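Local coordinates for hypothetical protein, conserved (Leishmania major, PDB 2B4W), which is of unknown function but belongs to a family grouped with the beta-fructosidase-like proteins, which suggests, without proof, a role in carbohydrate recognition or processing, at residues A87-N91 against E92-G96; D168-A172 against E173-K177. All blocks are in the same frame, centred on the assembly; numbering follows the deposited sequence.

Overall arrangement
Strand 84-89 leads the chain into contact 1, where a tight turn sends it straight back as strand 92-100, so the contact closes a hairpin at the start of an antiparallel four-stranded sheet. The next sheet, 136-139, 145-149, 159-164 and 180-181, holds contact 2 in the connection between its last two strands, where a loop winds into the short helix 172-176. The contacts follow in series, neither nested nor crossing. The centres of contact 1 and contact 2 are about 17 Å apart, and the nearest atoms of contact 1 and contact 2 about 6 Å apart. Arg116 lies between them, salt-bridged to Glu92 and weakly paired with Asp168. The succession of sheets is consistent with a beta-propeller, as in family relatives.

Contact 1: A87-N91 against E92-G96; sequences AKINN and EMIFG
Ile89 and Glu92 close a beta hairpin with a two-residue type I' turn, Asn90 and Asn91 at its corner. Both asparagines have positive phi, the left-handed conformation that this turn needs, and the hairpin joins strands 84-89 and 92-100, the first two of an antiparallel sheet. Backbone bonds come in two reciprocal pairs. Ala87 and Ile94 form one, in which Ile94 N reaches Ala87 O at 3.0 Å and almost straight (175°). In the other, Ile89 N meets Glu92 O at 2.9 Å, nearly along the C=O axis, whereas Glu92 N returns to Ile89 O at 3.1 Å from above the carbonyl plane. Between them lies the non-hydrogen-bonded pair Lys88 and Met93 (selenomethionine), whose side chains share the face that meets Phe309. A CA-H...O contact supplements the ladder, Lys88 CA lying 3.2 Å from Glu92 O.

Apolar packing gathers on the other face, where Ala87, Ile89 and Ile94 are buried; Ala87 and Ile89 touch Val137 of strand 136-139, and Ile94 touches Ile167. The two isoleucine side chains cross at about a right angle, and Ile89 CD1 presses on Ile94 CG1 at 3.3 Å, tighter than ordinary van der Waals contact.

Polar links complete that face at the turn end. Glu92 CG sits between its own N and carbonyl carbon (chi1 78°), and the chain extends beyond it to a salt bridge with Arg116. One water ties this carboxylate to the turn, donating to Glu92 OE2 at 2.7 Å and to Ile89 O at 2.8 Å.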
loop_
_atom_site.group_PDB
_atom_site.type_symbol
_atom_site.label_atom_id
_atom_site.label_comp_id
_atom_site.label_asym_id
_atom_site.label_seq_id
_atom_site.Cartn_x
_atom_site.Cartn_y
_atom_site.Cartn_z
ATOM N N ALA A 87 4.884 -6.309 4.690
ATOM C CA ALA A 87 4.781 -6.091 6.126
ATOM C C ALA A 87 5.907 -6.857 6.802
ATOM O O ALA A 87 6.434 -7.799 6.214
ATOM C CB ALA A 87 3.430 -6.477 6.674
ATOM N N LYS A 88 6.261 -6.406 8.003
ATOM C CA LYS A 88 7.203 -7.135 8.846
ATOM C C LYS A 88 6.455 -7.725 10.038
ATOM O O LYS A 88 5.826 -7.023 10.820
ATOM C CB LYS A 88 8.359 -6.255 9.295
ATOM C CG LYS A 88 9.447 -6.869 10.144
ATOM C CD LYS A 88 10.412 -5.796 10.684
ATOM C CE LYS A 88 10.052 -5.423 12.102
ATOM N NZ LYS A 88 10.828 -4.250 12.620
ATOM N N ILE A 89 6.538 -9.054 10.129
ATOM C CA ILE A 89 5.993 -9.753 11.298
ATOM C C ILE A 89 7.074 -10.697 11.811
ATOM O O ILE A 89 7.667 -11.486 11.072
ATOM C CB ILE A 89 4.654 -10.425 11.000
ATOM C CG1 ILE A 89 3.605 -9.438 10.463
ATOM C CG2 ILE A 89 4.065 -11.123 12.216
ATOM C CD1 ILE A 89 3.658 -9.248 8.968
ATOM N N ASN A 90 7.365 -10.554 13.097
ATOM C CA ASN A 90 8.463 -11.268 13.751
ATOM C C ASN A 90 9.745 -11.352 12.941
ATOM O O ASN A 90 10.299 -12.414 12.625
ATOM C CB ASN A 90 8.023 -12.694 14.127
ATOM C CG ASN A 90 6.933 -12.632 15.178
ATOM O OD1 ASN A 90 7.034 -11.819 16.090
ATOM N ND2 ASN A 90 5.916 -13.468 15.033
ATOM N N ASN A 91 10.293 -10.201 12.576
ATOM C CA ASN A 91 11.620 -10.168 11.956
ATOM C C ASN A 91 11.703 -10.778 10.584
ATOM O O ASN A 91 12.792 -11.040 10.103
ATOM C CB ASN A 91 12.622 -10.846 12.935
ATOM C CG ASN A 91 12.598 -9.993 14.208
ATOM O OD1 ASN A 91 12.283 -10.475 15.286
ATOM N ND2 ASN A 91 12.904 -8.701 14.089
ATOM N N GLU A 92 10.544 -10.955 9.943
ATOM C CA GLU A 92 10.549 -11.409 8.561
ATOM C C GLU A 92 9.487 -10.665 7.747
ATOM O O GLU A 92 8.573 -10.026 8.282
ATOM C CB GLU A 92 10.334 -12.921 8.467
ATOM C CG GLU A 92 8.905 -13.380 8.654
ATOM C CD GLU A 92 8.655 -14.837 8.322
ATOM O OE1 GLU A 92 9.500 -15.475 7.666
ATOM O OE2 GLU A 92 7.585 -15.364 8.718
HETATM N N MSE A 93 9.699 -10.809 6.453
HETATM C CA MSE A 93 8.834 -10.236 5.440
HETATM C C MSE A 93 7.652 -11.195 5.191
HETATM O O MSE A 93 7.854 -12.394 5.016
HETATM C CB MSE A 93 9.594 -9.952 4.143
HETATM C CG MSE A 93 8.736 -9.286 3.068
HETATM SE SE MSE A 93 9.609 -8.976 1.379
HETATM C CE MSE A 93 10.168 -7.212 1.949
ATOM N N ILE A 94 6.469 -10.631 5.183
ATOM C CA ILE A 94 5.189 -11.088 4.704
ATOM C C ILE A 94 4.895 -10.228 3.463
ATOM O O ILE A 94 4.572 -9.049 3.587
ATOM C CB ILE A 94 4.086 -10.998 5.730
ATOM C CG1 ILE A 94 4.315 -11.817 7.004
ATOM C CG2 ILE A 94 2.735 -11.406 5.127
ATOM C CD1 ILE A 94 4.979 -13.149 6.749
ATOM N N PHE A 95 5.074 -10.861 2.319
ATOM C CA PHE A 95 4.913 -10.257 1.002
ATOM C C PHE A 95 3.637 -10.793 0.348
ATOM O O PHE A 95 3.351 -11.983 0.449
ATOM C CB PHE A 95 6.105 -10.536 0.127
ATOM C CG PHE A 95 5.939 -10.297 -1.368
ATOM C CD1 PHE A 95 6.142 -9.041 -1.917
ATOM C CD2 PHE A 95 5.605 -11.322 -2.239
ATOM C CE1 PHE A 95 6.028 -8.828 -3.288
ATOM C CE2 PHE A 95 5.494 -11.126 -3.602
ATOM C CZ PHE A 95 5.724 -9.873 -4.139
ATOM N N GLY A 96 2.912 -9.897 -0.301
ATOM C CA GLY A 96 1.686 -10.282 -0.963
ATOM C C GLY A 96 1.449 -9.513 -2.234
ATOM O O GLY A 96 2.027 -8.494 -2.620
HETATM O O HOH W 1 6.160 -13.668 10.287
#

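Contact 2: D168-A172 against E173-K177; sequences DELGA and EVIAK
Leu170 carries its CG opposite the backbone N (chi1 -163°), while Ile175 swings CG1 beside its own N and continues fully extended (chi2 -177°); these rotations bring the two branch ends together, Leu170 CD1 to Ile175 CD1 at 4.1 Å. The chains meet at a slant, forming a small buried apolar patch where the loop becomes a helix. Val174, one residue earlier, rests its CG2 methyl against the approaching loop, 3.5 Å from Glu169 O; its approach to Gly171 O is less sure, because that oxygen is less surely placed in the model.

The motif is the N-terminal start of a single-turn alpha helix, with Gly171 at the N-cap. Having no side chain, this residue cannot cap through one. Its carbonyl receives Ile175 N at 3.2 Å, with the same reservation about the oxygen. The following i to i+4 bond is firmer: Ala176 N points almost straight (169°) at Ala172 O, 3.0 Å away. The Glu173 chain bends at chi2 toward the N-terminal end, OE1 lying 3.7 Å from Ala172 N, too far for a bond, though its charge probably favours the helix N terminus. Lys177 N is hydrogen-bonded to Glu173 O at 3.0 Å.

Helix 172-176 lies in the connection between strands 159-164 and 180-181. Leu164 of the former supports Leu170 and Val174, while Pro129, Met132 and Ile135 in the loop entering strand 136-139 pack on Ile175. Leu170 O is hydrogen-bonded to Thr126 OG1, joining the loop to strand 121-127 of the preceding sheet.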
loop_
_atom_site.group_PDB
_atom_site.type_symbol
_atom_site.label_atom_id
_atom_site.label_comp_id
_atom_site.label_asym_id
_atom_site.label_seq_id
_atom_site.Cartn_x
_atom_site.Cartn_y
_atom_site.Cartn_z
ATOM N N ASP A 168 0.097 -17.809 11.125
ATOM C CA ASP A 168 -0.325 -19.181 10.992
ATOM C C ASP A 168 -1.833 -19.345 10.947
ATOM O O ASP A 168 -2.311 -20.433 10.628
ATOM C CB ASP A 168 0.183 -20.016 12.174
ATOM C CG ASP A 168 1.691 -20.047 12.227
ATOM O OD1 ASP A 168 2.308 -20.304 11.174
ATOM O OD2 ASP A 168 2.238 -19.798 13.325
ATOM N N GLU A 169 -2.586 -18.301 11.269
ATOM C CA GLU A 169 -4.034 -18.468 11.258
ATOM C C GLU A 169 -4.675 -17.765 10.065
ATOM O O GLU A 169 -5.866 -17.867 9.847
ATOM C CB GLU A 169 -4.643 -17.890 12.532
ATOM C CG GLU A 169 -4.109 -18.562 13.795
ATOM C CD GLU A 169 -4.989 -18.149 14.962
ATOM O OE1 GLU A 169 -5.568 -17.044 14.856
ATOM O OE2 GLU A 169 -5.077 -18.938 15.921
ATOM N N LEU A 170 -3.828 -17.031 9.358
ATOM C CA LEU A 170 -4.229 -16.292 8.183
ATOM C C LEU A 170 -4.633 -17.253 7.057
ATOM O O LEU A 170 -3.881 -18.182 6.770
ATOM C CB LEU A 170 -3.075 -15.407 7.718
ATOM C CG LEU A 170 -3.467 -14.294 6.750
ATOM C CD1 LEU A 170 -4.302 -13.250 7.458
ATOM C CD2 LEU A 170 -2.233 -13.654 6.147
ATOM N N GLY A 171 -5.782 -16.996 6.462
ATOM C CA GLY A 171 -6.383 -17.779 5.387
ATOM C C GLY A 171 -7.752 -17.215 5.020
ATOM O O GLY A 171 -8.218 -16.283 5.688
ATOM N N ALA A 172 -8.364 -17.754 3.972
ATOM C CA ALA A 172 -9.500 -17.154 3.275
ATOM C C ALA A 172 -10.731 -17.006 4.150
ATOM O O ALA A 172 -11.438 -15.995 4.130
ATOM C CB ALA A 172 -9.824 -17.970 2.022
ATOM N N GLU A 173 -11.013 -18.023 4.966
ATOM C CA GLU A 173 -12.233 -17.945 5.762
ATOM C C GLU A 173 -12.199 -16.865 6.828
ATOM O O GLU A 173 -13.083 -16.006 6.861
ATOM C CB GLU A 173 -12.473 -19.313 6.413
ATOM C CG GLU A 173 -12.500 -20.441 5.395
ATOM C CD GLU A 173 -11.145 -21.018 5.058
ATOM O OE1 GLU A 173 -10.107 -20.565 5.588
ATOM O OE2 GLU A 173 -11.113 -21.963 4.233
ATOM N N VAL A 174 -11.211 -16.893 7.716
ATOM C CA VAL A 174 -11.185 -15.874 8.774
ATOM C C VAL A 174 -11.114 -14.473 8.182
ATOM O O VAL A 174 -11.674 -13.495 8.681
ATOM C CB VAL A 174 -10.024 -16.108 9.757
ATOM C CG1 VAL A 174 -10.101 -17.512 10.350
ATOM C CG2 VAL A 174 -8.670 -15.905 9.104
ATOM N N ILE A 175 -10.417 -14.354 7.063
ATOM C CA ILE A 175 -10.320 -13.083 6.359
ATOM C C ILE A 175 -11.720 -12.600 6.021
ATOM O O ILE A 175 -12.169 -11.539 6.437
ATOM C CB ILE A 175 -9.434 -13.264 5.105
ATOM C CG1 ILE A 175 -7.950 -13.431 5.465
ATOM C CG2 ILE A 175 -9.687 -12.137 4.131
ATOM C CD1 ILE A 175 -6.980 -13.553 4.334
ATOM N N ALA A 176 -12.431 -13.423 5.266
ATOM C CA ALA A 176 -13.798 -13.186 4.847
ATOM C C ALA A 176 -14.742 -12.811 5.977
ATOM O O ALA A 176 -15.632 -11.972 5.819
ATOM C CB ALA A 176 -14.310 -14.459 4.167
ATOM N N LYS A 177 -14.583 -13.438 7.138
ATOM C CA LYS A 177 -15.527 -13.183 8.222
ATOM C C LYS A 177 -15.125 -11.987 9.071
ATOM O O LYS A 177 -15.778 -11.676 10.076
#